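Local atomic coordinates of N-acetylglucosamine-6-phosphate deacetylase (PDB entry 1O12), a protein that probably removes the acetyl group from N-acetylglucosamine 6-phosphate, as a metal-dependent hydrolase of the NagA family that binds one divalent cation per subunit. Residues V183-E195 with R220-D232. Residues are numbered along the deposited sequence; the frame is centred on the assembly and turned at random.
Sequences VLSAGHSIATFEE and REIGITGAGLLLD. With FE (Fe (III) ion), chain C.
The Phe-193 ring lies against Ile-222 and helix 223-230, with Gly-223 O, Ala-227 CA and its neighbour Glu-194 OE1 at its edge, near the plane. Ile-222 CD1 and Leu-230 CD2 approach obliquely from one side of that plane and Ala-227 CB from the other; CG anti to the backbone N (chi1 174°) sets the ring between them. Ile-222 runs alongside Phe-193, pointing the same way, with its CD1 3.5 Å from Phe-193 CD1, whereas the side chains of Leu-230 and Phe-193 cross at about a right angle, Leu-230 CD2 coming 4.0 Å from Phe-193 CE1. Glu-248 of the second subunit also packs on Phe-193 and Ile-222.

The carboxylate of Glu-221 bridges the first residue of helix 193-200 and the turn leading into the other helix. Glu-221 OE2 accepts from Phe-193 N at 2.8 Å in a fairly straight bond (160°), the N-H coming from above the carboxylate plane, 35° out of it. Glu-221 OE2 also accepts from Gly-223 N at 2.8 Å through the anti lone pair. The bend at chi2 folds the chain back for this second, capping bond, and Glu-221 OE1 rests 3.4 Å from Thr-192 CB. With the carboxylate gone, as in an alanine at Glu-221, the amides of Phe-193 and Gly-223 would probably lose their shared acceptor and a gap would open beside Thr-192 CB. Thr-192 and Glu-195 form a separate capping box.

Toward strand 183-186, Ile-224 extends CD1 to Ala-186 CB at 3.9 Å and to Ser-189 OG, which accepts from Ala-191 N in an ST turn and is also hydrogen-bonded to Glu-167. His-188, its CB directed away from the contact, binds the iron through NE2 at 2.2 Å, with Glu-127 and His-209.

Helix 223-230 thus packs on the end of strand 183-186 of the amidohydrolase barrel, the loop after it and the first turn of helix 193-200, whose Phe-196 touches Ile-224 and Ala-227, while Ile-224 reaches Ile-207 of strand 206-207.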
loop_
_atom_site.group_PDB
_atom_site.type_symbol
_atom_site.label_atom_id
_atom_site.label_comp_id
_atom_site.label_asym_id
_atom_site.label_seq_id
_atom_site.Cartn_x
_atom_site.Cartn_y
_atom_site.Cartn_z
ATOM N N VAL A 183 -13.568 6.407 21.733
ATOM C CA VAL A 183 -12.495 6.149 20.781
ATOM C C VAL A 183 -12.602 7.146 19.616
ATOM O O VAL A 183 -13.677 7.304 19.035
ATOM C CB VAL A 183 -12.577 4.693 20.183
ATOM C CG1 VAL A 183 -11.534 4.527 19.062
ATOM C CG2 VAL A 183 -12.355 3.627 21.272
ATOM N N LEU A 184 -11.505 7.834 19.294
ATOM C CA LEU A 184 -11.499 8.767 18.163
ATOM C C LEU A 184 -11.135 8.039 16.861
ATOM O O LEU A 184 -10.331 7.123 16.861
ATOM C CB LEU A 184 -10.496 9.903 18.397
ATOM C CG LEU A 184 -10.883 10.909 19.481
ATOM C CD1 LEU A 184 -9.873 12.054 19.474
ATOM C CD2 LEU A 184 -12.311 11.435 19.216
ATOM N N SER A 185 -11.726 8.437 15.750
ATOM C CA SER A 185 -11.418 7.784 14.484
ATOM C C SER A 185 -11.379 8.825 13.366
ATOM O O SER A 185 -12.276 9.659 13.267
ATOM C CB SER A 185 -12.471 6.693 14.162
ATOM O OG SER A 185 -11.984 5.752 13.193
ATOM N N ALA A 186 -10.354 8.784 12.529
ATOM C CA ALA A 186 -10.229 9.760 11.447
ATOM C C ALA A 186 -10.983 9.287 10.217
ATOM O O ALA A 186 -10.908 8.111 9.837
ATOM C CB ALA A 186 -8.758 9.988 11.108
ATOM N N GLY A 187 -11.718 10.218 9.614
ATOM C CA GLY A 187 -12.501 9.942 8.426
ATOM C C GLY A 187 -13.141 11.219 7.911
ATOM O O GLY A 187 -13.264 12.204 8.654
ATOM N N HIS A 188 -13.536 11.204 6.631
ATOM C CA HIS A 188 -14.160 12.351 5.963
ATOM C C HIS A 188 -13.248 13.548 6.084
ATOM O O HIS A 188 -13.652 14.607 6.532
ATOM C CB HIS A 188 -15.506 12.634 6.607
ATOM C CG HIS A 188 -16.495 11.535 6.400
ATOM N ND1 HIS A 188 -17.076 11.279 5.171
ATOM C CD2 HIS A 188 -16.982 10.600 7.252
ATOM C CE1 HIS A 188 -17.885 10.238 5.279
ATOM N NE2 HIS A 188 -17.847 9.808 6.531
ATOM N N SER A 189 -12.007 13.365 5.664
ATOM C CA SER A 189 -11.001 14.395 5.795
ATOM C C SER A 189 -10.056 14.516 4.613
ATOM O O SER A 189 -9.896 13.579 3.831
ATOM C CB SER A 189 -10.196 14.089 7.058
ATOM O OG SER A 189 -8.838 14.472 6.939
ATOM N N ILE A 190 -9.438 15.685 4.467
ATOM C CA ILE A 190 -8.446 15.860 3.397
ATOM C C ILE A 190 -7.095 16.083 4.040
ATOM O O ILE A 190 -6.134 16.401 3.373
ATOM C CB ILE A 190 -8.736 17.054 2.442
ATOM C CG1 ILE A 190 -9.002 18.325 3.240
ATOM C CG2 ILE A 190 -9.857 16.704 1.496
ATOM C CD1 ILE A 190 -9.558 19.444 2.347
ATOM N N ALA A 191 -7.030 15.907 5.349
ATOM C CA ALA A 191 -5.792 16.092 6.075
ATOM C C ALA A 191 -4.579 15.395 5.441
ATOM O O ALA A 191 -4.669 14.300 4.857
ATOM C CB ALA A 191 -5.965 15.616 7.513
ATOM N N THR A 192 -3.435 16.039 5.595
ATOM C CA THR A 192 -2.191 15.529 5.075
ATOM C C THR A 192 -1.671 14.500 6.060
ATOM O O THR A 192 -2.259 14.272 7.103
ATOM C CB THR A 192 -1.155 16.657 4.975
ATOM O OG1 THR A 192 -0.960 17.223 6.278
ATOM C CG2 THR A 192 -1.642 17.756 4.029
ATOM N N PHE A 193 -0.548 13.892 5.716
ATOM C CA PHE A 193 0.091 12.915 6.568
ATOM C C PHE A 193 0.514 13.534 7.893
ATOM O O PHE A 193 0.354 12.909 8.951
ATOM C CB PHE A 193 1.319 12.354 5.872
ATOM C CG PHE A 193 2.130 11.433 6.728
ATOM C CD1 PHE A 193 1.729 10.118 6.928
ATOM C CD2 PHE A 193 3.299 11.879 7.330
ATOM C CE1 PHE A 193 2.471 9.265 7.705
ATOM C CE2 PHE A 193 4.059 11.022 8.121
ATOM C CZ PHE A 193 3.640 9.710 8.306
ATOM N N GLU A 194 1.041 14.758 7.853
ATOM C CA GLU A 194 1.496 15.404 9.089
ATOM C C GLU A 194 0.354 15.844 9.996
ATOM O O GLU A 194 0.508 15.849 11.222
ATOM C CB GLU A 194 2.406 16.618 8.789
ATOM C CG GLU A 194 3.769 16.277 8.123
ATOM C CD GLU A 194 4.665 15.332 8.959
ATOM O OE1 GLU A 194 5.632 14.774 8.373
ATOM O OE2 GLU A 194 4.419 15.149 10.187
ATOM N N GLU A 195 -0.776 16.226 9.401
ATOM C CA GLU A 195 -1.908 16.657 10.203
ATOM C C GLU A 195 -2.521 15.469 10.916
ATOM O O GLU A 195 -2.959 15.569 12.060
ATOM C CB GLU A 195 -2.943 17.367 9.347
ATOM C CG GLU A 195 -2.457 18.703 8.848
ATOM C CD GLU A 195 -3.403 19.326 7.841
ATOM O OE1 GLU A 195 -3.827 18.630 6.884
ATOM O OE2 GLU A 195 -3.709 20.529 8.011
ATOM N N ARG A 220 4.104 12.074 -3.124
ATOM C CA ARG A 220 4.841 12.806 -2.084
ATOM C C ARG A 220 3.983 13.066 -0.823
ATOM O O ARG A 220 4.464 12.992 0.311
ATOM C CB ARG A 220 5.354 14.127 -2.661
ATOM C CG ARG A 220 6.529 14.713 -1.917
ATOM C CD ARG A 220 7.110 15.839 -2.743
ATOM N NE ARG A 220 8.280 16.454 -2.127
ATOM C CZ ARG A 220 8.729 17.654 -2.476
ATOM N NH1 ARG A 220 8.085 18.329 -3.429
ATOM N NH2 ARG A 220 9.801 18.178 -1.874
ATOM N N GLU A 221 2.718 13.406 -1.026
ATOM C CA GLU A 221 1.807 13.616 0.093
ATOM C C GLU A 221 0.978 12.332 0.170
ATOM O O GLU A 221 0.032 12.145 -0.620
ATOM C CB GLU A 221 0.890 14.816 -0.156
ATOM C CG GLU A 221 -0.135 15.020 0.941
ATOM C CD GLU A 221 0.492 15.021 2.314
ATOM O OE1 GLU A 221 1.204 16.000 2.641
ATOM O OE2 GLU A 221 0.285 14.035 3.060
ATOM N N ILE A 222 1.339 11.451 1.101
ATOM C CA ILE A 222 0.638 10.189 1.222
ATOM C C ILE A 222 -0.689 10.329 1.950
ATOM O O ILE A 222 -1.568 9.455 1.836
ATOM C CB ILE A 222 1.543 9.094 1.873
ATOM C CG1 ILE A 222 1.884 9.443 3.313
ATOM C CG2 ILE A 222 2.835 8.956 1.064
ATOM C CD1 ILE A 222 2.603 8.315 4.017
ATOM N N GLY A 223 -0.842 11.448 2.662
ATOM C CA GLY A 223 -2.077 11.741 3.380
ATOM C C GLY A 223 -2.539 10.712 4.406
ATOM O O GLY A 223 -1.773 9.824 4.841
ATOM N N ILE A 224 -3.801 10.839 4.811
ATOM C CA ILE A 224 -4.377 9.916 5.789
ATOM C C ILE A 224 -4.370 8.494 5.246
ATOM O O ILE A 224 -4.155 7.544 5.985
ATOM C CB ILE A 224 -5.862 10.278 6.157
ATOM C CG1 ILE A 224 -5.924 11.556 6.982
ATOM C CG2 ILE A 224 -6.482 9.141 6.978
ATOM C CD1 ILE A 224 -7.125 11.593 7.928
ATOM N N THR A 225 -4.634 8.356 3.955
ATOM C CA THR A 225 -4.665 7.042 3.317
ATOM C C THR A 225 -3.307 6.390 3.452
ATOM O O THR A 225 -3.206 5.191 3.696
ATOM C CB THR A 225 -5.007 7.189 1.832
ATOM O OG1 THR A 225 -6.189 7.989 1.727
ATOM C CG2 THR A 225 -5.206 5.842 1.166
ATOM N N GLY A 226 -2.268 7.202 3.290
ATOM C CA GLY A 226 -0.909 6.711 3.384
ATOM C C GLY A 226 -0.535 6.406 4.811
ATOM O O GLY A 226 0.175 5.433 5.086
ATOM N N ALA A 227 -1.004 7.242 5.726
ATOM C CA ALA A 227 -0.755 7.021 7.141
ATOM C C ALA A 227 -1.426 5.706 7.485
ATOM O O ALA A 227 -0.823 4.843 8.118
ATOM C CB ALA A 227 -1.356 8.138 7.971
ATOM N N GLY A 228 -2.670 5.549 7.039
ATOM C CA GLY A 228 -3.415 4.332 7.329
ATOM C C GLY A 228 -2.694 3.070 6.907
ATOM O O GLY A 228 -2.704 2.061 7.615
ATOM N N LEU A 229 -2.048 3.110 5.754
ATOM C CA LEU A 229 -1.352 1.934 5.300
ATOM C C LEU A 229 0.012 1.801 5.952
ATOM O O LEU A 229 0.441 0.702 6.280
ATOM C CB LEU A 229 -1.185 1.983 3.776
ATOM C CG LEU A 229 -2.469 2.039 2.964
ATOM C CD1 LEU A 229 -2.177 2.418 1.521
ATOM C CD2 LEU A 229 -3.159 0.670 3.086
ATOM N N LEU A 230 0.681 2.929 6.142
ATOM C CA LEU A 230 2.039 2.950 6.683
ATOM C C LEU A 230 2.183 2.559 8.128
ATOM O O LEU A 230 3.072 1.775 8.476
ATOM C CB LEU A 230 2.659 4.342 6.505
ATOM C CG LEU A 230 4.078 4.530 7.038
ATOM C CD1 LEU A 230 5.021 3.612 6.281
ATOM C CD2 LEU A 230 4.512 5.976 6.882
ATOM N N LEU A 231 1.310 3.115 8.963
ATOM C CA LEU A 231 1.346 2.882 10.402
ATOM C C LEU A 231 0.752 1.546 10.813
ATOM O O LEU A 231 -0.456 1.300 10.679
ATOM C CB LEU A 231 0.625 4.024 11.122
ATOM C CG LEU A 231 1.158 5.391 10.700
ATOM C CD1 LEU A 231 0.243 6.478 11.220
ATOM C CD2 LEU A 231 2.615 5.565 11.198
ATOM N N ASP A 232 1.614 0.690 11.350
ATOM C CA ASP A 232 1.219 -0.647 11.773
ATOM C C ASP A 232 0.180 -0.795 12.871
ATOM O O ASP A 232 -0.541 -1.779 12.879
ATOM C CB ASP A 232 2.464 -1.426 12.135
ATOM C CG ASP A 232 3.231 -1.868 10.902
ATOM O OD1 ASP A 232 3.353 -1.044 9.937
ATOM O OD2 ASP A 232 3.705 -3.039 10.901
HETATM FE FE FE C . -19.266 8.106 6.279
#